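Local atomic coordinates of protein XoxI (Bacillus cereus ATCC 14579, PDB entry 3CNW), a protein that is of unknown function but belongs to the polyketide cyclase/dehydrase and lipid transport family, some relatives of which bind small hydrophobic molecules between sheet and helix. Residues A[3-8]-A[106-111]; A[10-15]-A[132-137]; A[79-84]-A[120-125]. All blocks are in the same frame, centred on the assembly; numbering follows the deposited sequence.

Contact 1: residues A[3-8]-A[106-111]; sequences MAHTTT and SGTFTP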
loop_
_atom_site.group_PDB
_atom_site.type_symbol
_atom_site.label_atom_id
_atom_site.label_comp_id
_atom_site.label_asym_id
_atom_site.label_seq_id
_atom_site.Cartn_x
_atom_site.Cartn_y
_atom_site.Cartn_z
HETATM N N MSE A 3 6.476 -23.471 -12.832
HETATM C CA MSE A 3 5.772 -23.041 -11.583
HETATM C C MSE A 3 4.292 -23.372 -11.634
HETATM O O MSE A 3 3.722 -23.552 -12.709
HETATM C CB MSE A 3 5.925 -21.535 -11.365
HETATM C CG MSE A 3 7.340 -21.069 -11.075
HETATM SE SE MSE A 3 7.381 -19.211 -10.489
HETATM C CE MSE A 3 6.856 -19.485 -8.657
ATOM N N ALA A 4 3.673 -23.452 -10.464
ATOM C CA ALA A 4 2.256 -23.755 -10.376
ATOM C C ALA A 4 1.474 -22.449 -10.259
ATOM O O ALA A 4 1.994 -21.434 -9.789
ATOM C CB ALA A 4 1.987 -24.641 -9.174
ATOM N N HIS A 5 0.221 -22.483 -10.695
ATOM C CA HIS A 5 -0.643 -21.312 -10.673
ATOM C C HIS A 5 -2.040 -21.734 -10.266
ATOM O O HIS A 5 -2.441 -22.878 -10.487
ATOM C CB HIS A 5 -0.729 -20.703 -12.074
ATOM C CG HIS A 5 0.600 -20.373 -12.681
ATOM N ND1 HIS A 5 1.299 -19.225 -12.368
ATOM C CD2 HIS A 5 1.353 -21.039 -13.586
ATOM C CE1 HIS A 5 2.426 -19.201 -13.057
ATOM N NE2 HIS A 5 2.485 -20.287 -13.804
ATOM N N THR A 6 -2.784 -20.812 -9.679
ATOM C CA THR A 6 -4.155 -21.099 -9.304
ATOM C C THR A 6 -4.925 -19.805 -9.091
ATOM O O THR A 6 -4.386 -18.811 -8.599
ATOM C CB THR A 6 -4.242 -21.981 -8.030
ATOM O OG1 THR A 6 -5.575 -22.500 -7.903
ATOM C CG2 THR A 6 -3.889 -21.185 -6.783
ATOM N N THR A 7 -6.190 -19.823 -9.486
ATOM C CA THR A 7 -7.035 -18.655 -9.350
ATOM C C THR A 7 -8.432 -19.078 -8.956
ATOM O O THR A 7 -8.890 -20.162 -9.308
ATOM C CB THR A 7 -7.154 -17.879 -10.670
ATOM O OG1 THR A 7 -5.853 -17.682 -11.233
ATOM C CG2 THR A 7 -7.795 -16.519 -10.417
ATOM N N THR A 8 -9.109 -18.206 -8.225
ATOM C CA THR A 8 -10.472 -18.458 -7.808
ATOM C C THR A 8 -11.222 -17.161 -8.048
ATOM O O THR A 8 -10.660 -16.075 -7.912
ATOM C CB THR A 8 -10.566 -18.824 -6.295
ATOM O OG1 THR A 8 -9.772 -19.982 -6.026
ATOM C CG2 THR A 8 -12.004 -19.114 -5.900
ATOM N N SER A 106 -5.576 -14.805 -7.298
ATOM C CA SER A 106 -4.703 -15.690 -8.054
ATOM C C SER A 106 -3.366 -15.923 -7.363
ATOM O O SER A 106 -2.944 -15.136 -6.511
ATOM C CB SER A 106 -4.483 -15.121 -9.450
ATOM O OG SER A 106 -4.021 -13.787 -9.370
ATOM N N GLY A 107 -2.705 -17.017 -7.732
ATOM C CA GLY A 107 -1.435 -17.344 -7.117
ATOM C C GLY A 107 -0.461 -18.071 -8.021
ATOM O O GLY A 107 -0.850 -18.827 -8.915
ATOM N N THR A 108 0.820 -17.824 -7.780
ATOM C CA THR A 108 1.898 -18.432 -8.539
ATOM C C THR A 108 2.942 -18.794 -7.502
ATOM O O THR A 108 3.286 -17.980 -6.636
ATOM C CB THR A 108 2.513 -17.443 -9.552
ATOM O OG1 THR A 108 1.543 -17.125 -10.552
ATOM C CG2 THR A 108 3.740 -18.044 -10.224
ATOM N N PHE A 109 3.441 -20.015 -7.585
ATOM C CA PHE A 109 4.421 -20.459 -6.623
ATOM C C PHE A 109 5.203 -21.660 -7.138
ATOM O O PHE A 109 4.796 -22.327 -8.097
ATOM C CB PHE A 109 3.710 -20.814 -5.304
ATOM C CG PHE A 109 2.325 -21.380 -5.500
ATOM C CD1 PHE A 109 1.194 -20.564 -5.367
ATOM C CD2 PHE A 109 2.145 -22.725 -5.856
ATOM C CE1 PHE A 109 -0.094 -21.076 -5.587
ATOM C CE2 PHE A 109 0.852 -23.245 -6.078
ATOM C CZ PHE A 109 -0.266 -22.415 -5.941
ATOM N N THR A 110 6.335 -21.906 -6.486
ATOM C CA THR A 110 7.214 -23.022 -6.786
ATOM C C THR A 110 7.045 -23.978 -5.603
ATOM O O THR A 110 7.504 -23.680 -4.494
ATOM C CB THR A 110 8.707 -22.584 -6.829
ATOM O OG1 THR A 110 8.951 -21.770 -7.982
ATOM C CG2 THR A 110 9.619 -23.807 -6.865
ATOM N N PRO A 111 6.373 -25.125 -5.807
ATOM C CA PRO A 111 6.207 -26.043 -4.670
ATOM C C PRO A 111 7.505 -26.719 -4.196
ATOM O O PRO A 111 8.284 -27.241 -4.989
ATOM C CB PRO A 111 5.160 -27.044 -5.175
ATOM C CG PRO A 111 5.370 -27.050 -6.655
ATOM C CD PRO A 111 5.591 -25.579 -6.972
#

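Contact 2: residues A[10-15]-A[132-137]; sequences MEIFGS and KALQQA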
loop_
_atom_site.group_PDB
_atom_site.type_symbol
_atom_site.label_atom_id
_atom_site.label_comp_id
_atom_site.label_asym_id
_atom_site.label_seq_id
_atom_site.Cartn_x
_atom_site.Cartn_y
_atom_site.Cartn_z
HETATM N N MSE A 10 -15.256 -15.181 -7.579
HETATM C CA MSE A 10 -16.464 -15.226 -6.780
HETATM C C MSE A 10 -17.189 -13.909 -6.980
HETATM O O MSE A 10 -16.580 -12.842 -6.887
HETATM C CB MSE A 10 -16.098 -15.391 -5.297
HETATM C CG MSE A 10 -17.260 -15.670 -4.352
HETATM SE SE MSE A 10 -17.865 -17.504 -4.467
HETATM C CE MSE A 10 -16.263 -18.392 -3.818
ATOM N N GLU A 11 -18.481 -13.992 -7.271
ATOM C CA GLU A 11 -19.284 -12.797 -7.456
ATOM C C GLU A 11 -19.860 -12.442 -6.099
ATOM O O GLU A 11 -20.310 -13.315 -5.365
ATOM C CB GLU A 11 -20.403 -13.045 -8.464
ATOM C CG GLU A 11 -19.907 -13.169 -9.891
ATOM C CD GLU A 11 -21.025 -13.428 -10.893
ATOM O OE1 GLU A 11 -21.991 -12.627 -10.934
ATOM O OE2 GLU A 11 -20.935 -14.427 -11.645
ATOM N N ILE A 12 -19.812 -11.162 -5.754
ATOM C CA ILE A 12 -20.314 -10.711 -4.464
ATOM C C ILE A 12 -21.382 -9.662 -4.693
ATOM O O ILE A 12 -21.288 -8.884 -5.637
ATOM C CB ILE A 12 -19.173 -10.088 -3.594
ATOM C CG1 ILE A 12 -18.183 -11.174 -3.151
ATOM C CG2 ILE A 12 -19.756 -9.419 -2.343
ATOM C CD1 ILE A 12 -17.410 -11.796 -4.248
ATOM N N PHE A 13 -22.401 -9.652 -3.839
ATOM C CA PHE A 13 -23.462 -8.660 -3.947
ATOM C C PHE A 13 -22.999 -7.398 -3.238
ATOM O O PHE A 13 -23.335 -7.152 -2.074
ATOM C CB PHE A 13 -24.768 -9.156 -3.314
ATOM C CG PHE A 13 -25.435 -10.259 -4.091
ATOM C CD1 PHE A 13 -25.962 -10.018 -5.366
ATOM C CD2 PHE A 13 -25.546 -11.545 -3.550
ATOM C CE1 PHE A 13 -26.581 -11.048 -6.098
ATOM C CE2 PHE A 13 -26.163 -12.582 -4.272
ATOM C CZ PHE A 13 -26.687 -12.331 -5.545
ATOM N N GLY A 14 -22.206 -6.612 -3.960
ATOM C CA GLY A 14 -21.685 -5.361 -3.448
ATOM C C GLY A 14 -20.934 -4.675 -4.574
ATOM O O GLY A 14 -20.203 -5.339 -5.306
ATOM N N SER A 15 -21.118 -3.363 -4.730
ATOM C CA SER A 15 -20.428 -2.627 -5.787
ATOM C C SER A 15 -18.940 -2.895 -5.670
ATOM O O SER A 15 -18.452 -3.226 -4.597
ATOM C CB SER A 15 -20.668 -1.117 -5.666
ATOM O OG SER A 15 -19.960 -0.571 -4.563
ATOM N N LYS A 132 -15.503 -17.161 -0.204
ATOM C CA LYS A 132 -16.815 -17.679 0.173
ATOM C C LYS A 132 -17.331 -16.906 1.384
ATOM O O LYS A 132 -18.492 -16.496 1.416
ATOM C CB LYS A 132 -16.719 -19.165 0.494
ATOM C CG LYS A 132 -18.042 -19.848 0.811
ATOM C CD LYS A 132 -18.731 -20.367 -0.429
ATOM C CE LYS A 132 -19.426 -19.268 -1.188
ATOM N NZ LYS A 132 -19.979 -19.806 -2.460
ATOM N N ALA A 133 -16.474 -16.689 2.379
ATOM C CA ALA A 133 -16.896 -15.935 3.559
ATOM C C ALA A 133 -17.302 -14.535 3.099
ATOM O O ALA A 133 -18.312 -13.993 3.535
ATOM C CB ALA A 133 -15.770 -15.849 4.556
ATOM N N LEU A 134 -16.510 -13.964 2.200
ATOM C CA LEU A 134 -16.792 -12.638 1.670
ATOM C C LEU A 134 -18.172 -12.634 0.997
ATOM O O LEU A 134 -18.960 -11.708 1.194
ATOM C CB LEU A 134 -15.691 -12.239 0.674
ATOM C CG LEU A 134 -15.738 -10.863 0.009
ATOM C CD1 LEU A 134 -15.856 -9.768 1.066
ATOM C CD2 LEU A 134 -14.478 -10.661 -0.841
ATOM N N GLN A 135 -18.474 -13.670 0.218
ATOM C CA GLN A 135 -19.768 -13.738 -0.445
ATOM C C GLN A 135 -20.884 -13.814 0.589
ATOM O O GLN A 135 -21.942 -13.207 0.420
ATOM C CB GLN A 135 -19.859 -14.952 -1.371
ATOM C CG GLN A 135 -21.050 -14.895 -2.300
ATOM C CD GLN A 135 -21.236 -16.169 -3.102
ATOM O OE1 GLN A 135 -21.628 -17.214 -2.561
ATOM N NE2 GLN A 135 -20.948 -16.095 -4.400
ATOM N N GLN A 136 -20.661 -14.568 1.658
ATOM C CA GLN A 136 -21.671 -14.683 2.704
ATOM C C GLN A 136 -21.805 -13.379 3.497
ATOM O O GLN A 136 -22.902 -13.000 3.897
ATOM C CB GLN A 136 -21.330 -15.836 3.654
ATOM C CG GLN A 136 -21.534 -17.208 3.051
ATOM C CD GLN A 136 -22.914 -17.367 2.394
ATOM O OE1 GLN A 136 -23.071 -17.157 1.184
ATOM N NE2 GLN A 136 -23.915 -17.721 3.196
ATOM N N ALA A 137 -20.688 -12.689 3.704
ATOM C CA ALA A 137 -20.716 -11.452 4.455
ATOM C C ALA A 137 -21.670 -10.434 3.823
ATOM O O ALA A 137 -22.541 -9.884 4.496
ATOM C CB ALA A 137 -19.307 -10.873 4.571
HETATM O O HOH W 1 -22.758 -11.877 -1.884
#

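Contact 3: residues A[79-84]-A[120-125]; sequences APFPVT and INLFHG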
loop_
_atom_site.group_PDB
_atom_site.type_symbol
_atom_site.label_atom_id
_atom_site.label_comp_id
_atom_site.label_asym_id
_atom_site.label_seq_id
_atom_site.Cartn_x
_atom_site.Cartn_y
_atom_site.Cartn_z
ATOM N N ALA A 79 6.923 -18.256 5.754
ATOM C CA ALA A 79 5.713 -18.921 6.217
ATOM C C ALA A 79 6.016 -20.407 6.302
ATOM O O ALA A 79 7.068 -20.857 5.848
ATOM C CB ALA A 79 4.565 -18.673 5.250
ATOM N N PRO A 80 5.106 -21.188 6.897
ATOM C CA PRO A 80 5.336 -22.631 7.009
ATOM C C PRO A 80 4.899 -23.377 5.749
ATOM O O PRO A 80 5.079 -24.582 5.647
ATOM C CB PRO A 80 4.494 -23.006 8.219
ATOM C CG PRO A 80 3.292 -22.113 8.047
ATOM C CD PRO A 80 3.934 -20.782 7.699
ATOM N N PHE A 81 4.322 -22.653 4.796
ATOM C CA PHE A 81 3.846 -23.257 3.552
ATOM C C PHE A 81 4.962 -23.897 2.760
ATOM O O PHE A 81 6.077 -23.383 2.727
ATOM C CB PHE A 81 3.184 -22.204 2.682
ATOM C CG PHE A 81 2.020 -21.545 3.334
ATOM C CD1 PHE A 81 1.065 -22.312 4.000
ATOM C CD2 PHE A 81 1.845 -20.169 3.252
ATOM C CE1 PHE A 81 -0.050 -21.720 4.577
ATOM C CE2 PHE A 81 0.732 -19.561 3.826
ATOM C CZ PHE A 81 -0.220 -20.345 4.488
ATOM N N PRO A 82 4.673 -25.020 2.086
ATOM C CA PRO A 82 5.690 -25.709 1.293
ATOM C C PRO A 82 5.823 -25.170 -0.129
ATOM O O PRO A 82 5.594 -25.887 -1.096
ATOM C CB PRO A 82 5.209 -27.153 1.324
ATOM C CG PRO A 82 3.735 -26.992 1.227
ATOM C CD PRO A 82 3.453 -25.843 2.192
ATOM N N VAL A 83 6.197 -23.903 -0.248
ATOM C CA VAL A 83 6.377 -23.274 -1.549
ATOM C C VAL A 83 7.445 -22.210 -1.430
ATOM O O VAL A 83 7.870 -21.880 -0.328
ATOM C CB VAL A 83 5.081 -22.563 -2.072
ATOM C CG1 VAL A 83 3.946 -23.564 -2.219
ATOM C CG2 VAL A 83 4.688 -21.407 -1.137
ATOM N N THR A 84 7.864 -21.682 -2.576
ATOM C CA THR A 84 8.856 -20.616 -2.644
ATOM C C THR A 84 8.517 -19.805 -3.903
ATOM O O THR A 84 7.780 -20.285 -4.775
ATOM C CB THR A 84 10.303 -21.195 -2.699
ATOM O OG1 THR A 84 11.247 -20.145 -2.480
ATOM C CG2 THR A 84 10.583 -21.852 -4.041
ATOM N N ILE A 120 -1.397 -26.471 -4.932
ATOM C CA ILE A 120 -2.558 -25.839 -5.520
ATOM C C ILE A 120 -3.779 -26.017 -4.618
ATOM O O ILE A 120 -4.479 -25.046 -4.319
ATOM C CB ILE A 120 -2.804 -26.405 -6.939
ATOM C CG1 ILE A 120 -1.703 -25.880 -7.875
ATOM C CG2 ILE A 120 -4.186 -26.028 -7.440
ATOM C CD1 ILE A 120 -1.679 -26.503 -9.265
ATOM N N ASN A 121 -4.025 -27.240 -4.157
ATOM C CA ASN A 121 -5.163 -27.466 -3.273
ATOM C C ASN A 121 -5.100 -26.581 -2.026
ATOM O O ASN A 121 -6.096 -25.979 -1.641
ATOM C CB ASN A 121 -5.238 -28.933 -2.844
ATOM C CG ASN A 121 -5.758 -29.833 -3.950
ATOM O OD1 ASN A 121 -6.711 -29.488 -4.642
ATOM N ND2 ASN A 121 -5.149 -30.995 -4.106
ATOM N N LEU A 122 -3.932 -26.504 -1.395
ATOM C CA LEU A 122 -3.778 -25.688 -0.196
ATOM C C LEU A 122 -4.213 -24.243 -0.437
ATOM O O LEU A 122 -5.145 -23.743 0.187
ATOM C CB LEU A 122 -2.319 -25.709 0.281
ATOM C CG LEU A 122 -1.972 -24.716 1.405
ATOM C CD1 LEU A 122 -2.718 -25.101 2.684
ATOM C CD2 LEU A 122 -0.462 -24.694 1.645
ATOM N N PHE A 123 -3.535 -23.573 -1.354
ATOM C CA PHE A 123 -3.853 -22.198 -1.628
ATOM C C PHE A 123 -5.240 -21.988 -2.204
ATOM O O PHE A 123 -5.914 -21.017 -1.858
ATOM C CB PHE A 123 -2.754 -21.610 -2.502
ATOM C CG PHE A 123 -1.474 -21.396 -1.752
ATOM C CD1 PHE A 123 -1.381 -20.383 -0.796
ATOM C CD2 PHE A 123 -0.392 -22.258 -1.917
ATOM C CE1 PHE A 123 -0.228 -20.232 -0.008
ATOM C CE2 PHE A 123 0.762 -22.113 -1.135
ATOM C CZ PHE A 123 0.841 -21.102 -0.181
ATOM N N HIS A 124 -5.682 -22.893 -3.064
ATOM C CA HIS A 124 -7.008 -22.744 -3.613
ATOM C C HIS A 124 -7.990 -22.823 -2.438
ATOM O O HIS A 124 -8.962 -22.080 -2.380
ATOM C CB HIS A 124 -7.315 -23.848 -4.609
ATOM C CG HIS A 124 -8.507 -23.558 -5.456
ATOM N ND1 HIS A 124 -8.433 -22.795 -6.596
ATOM C CD2 HIS A 124 -9.815 -23.876 -5.295
ATOM C CE1 HIS A 124 -9.648 -22.651 -7.106
ATOM N NE2 HIS A 124 -10.499 -23.299 -6.332
ATOM N N GLY A 125 -7.714 -23.723 -1.498
ATOM C CA GLY A 125 -8.564 -23.864 -0.331
ATOM C C GLY A 125 -8.619 -22.584 0.494
ATOM O O GLY A 125 -9.672 -22.202 1.003
#

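Contact 1: residues A[3-8]-A[106-111]
His-5 and Thr-108 face each other as an antiparallel non-hydrogen-bonded pair, and their side chains run side by side in the same direction. The His-5 side chain leaves the strand with CB 3.7 Å from Gly-107 O. CG lies close to the backbone N (chi1 -55°), which swings the ring across toward Thr-108. ND1 then meets Thr-108 OG1 at 2.8 Å, in the ring plane; either atom could donate. Beyond it, CE1 lies 3.3 Å from Thr-108 CG2, so the hydroxyl sits in plane at the imidazole edge while the methyl touches from off the plane. The backbone joins the strands through two reciprocal pairs, Ala-4 with Phe-109 and Thr-6 with Gly-107; in the first, Ala-4 N reaches Phe-109 O at 2.9 Å. On the opposite sheet face, Phe-109 lies back over its partner strand: CE2 comes to 3.6 Å from Ala-4 CB, and CZ to 3.9 Å from Thr-6 CG2, which approaches at the ring edge. The face carrying Ala-4, Thr-6 and Phe-109 is turned to helix 116-139, where Phe-109 meets the ring of Phe-123. On its other side, strand 101-111 pairs with strand 83-94, while 4-12 is an outermost strand of the sheet within the chain.

Contact 2: residues A[10-15]-A[132-137]
The side-chain amide of Gln-135 makes the one direct hydrogen bond between the two segments: NE2 donates to the backbone carbonyl Glu-11 O at 3.0 Å, with an N-H...O angle of 168°. The acceptor lies in the amide plane, and the donor in the carbonyl plane of Glu-11. At the other end of the amide, Lys-132 NZ donates to Gln-135 OE1 at 3.1 Å, approaching from above the carbonyl plane. The amide is thus gripped at both ends, which should fix its rotation. Selenomethionine Met-10 crosses the side chains of Lys-132 and Gln-135, each at about a right angle; its chain, bent at chi2 and chi3, brings SE to 3.4 Å from Gln-135 NE2 and 3.7 Å from Lys-132 NZ. Just past the end of the strand, a water bridges the backbones, accepting from Phe-13 N and donating to Gln-135 O at 2.8 Å. On the inner side, Ile-12 CG1 packs against Leu-134 CG at 4.0 Å. Strand 10-12 and helix 132-137 run nearly parallel, at 19°, with axes 8.0 Å apart. Helix 16-23 closes the inner side, its Val-19 touching both Ile-12 and Leu-134, and strand 101-111 pairs with the strand through Met-10 and Ile-12.

Contact 3: residues A[79-84]-A[120-125]
The backbones of 79-84 and 120-125 stay well apart, Phe-81 CA and Leu-122 CA being 8.8 Å from each other, so side chains alone bridge the contact. The setting is the helix-grip fold of the Bet v 1-like proteins, in which a long C-terminal helix lies against a curved antiparallel sheet. Segment 79-84 comes out of the turn between strands 71-76 and 83-94. This is the position of the latch loop in the PYR/PYL/RCAR receptors, which borders the mouth of their ligand pocket; a similar role here is only an inference. An inverse gamma turn centred on Pro-82, with a weak bond from Val-83 N to Phe-81 O, bends the chain so that both Phe-81 and Val-83 direct their side chains to the helix.

Phe-81 and Phe-123 form a T-shaped pair. The edge of Phe-123 is turned to the face of Phe-81, with centroids 5.0 Å apart and planes at 71°. Phe-123 CZ comes to 3.7 Å from Phe-81 CD2, and CE1 stands over the same face, offset toward its rim. Leu-122 extends with CG anti to its backbone N (chi1 171°), which carries CD2 out to Phe-81 CD1 at 3.7 Å. The same methyl meets Pro-82 CD tip to tip and lies above one face of Phe-123, filling the angle between the two rings.

No hydrogen bond crosses, so the join is wholly apolar. Phe-123 also meets the ring of Tyr-86 on the sheet, while Tyr-35 and Ile-58 touch Phe-81. Val-83 completes the contact from the direction opposite to Phe-123: CG1 lies at the ring edge, 3.7 Å from Phe-123 CE2, and CG2 is 4.0 Å from Phe-123 CZ.

In the fold
Contacts 2 and 3 share helix 116-139 and lie on opposite sides of the chain's centre, their own centres about 23 Å apart. Contacts 1 and 2 share strand 4-12, with centres about 22 Å apart. Contact 1 sits close to contact 3, about 9 Å between centres, and the two touch directly: Thr-110 N lies 2.8 Å from Thr-84 O and Thr-6 OG1 lies 3.2 Å from His-124 ND1, both probable hydrogen bonds. Together the three tie the first strand, the last strands and the C-terminal helix into one unit. In relatives, the ligand pocket lies between this helix and the sheet; contact 3 is probably near its mouth.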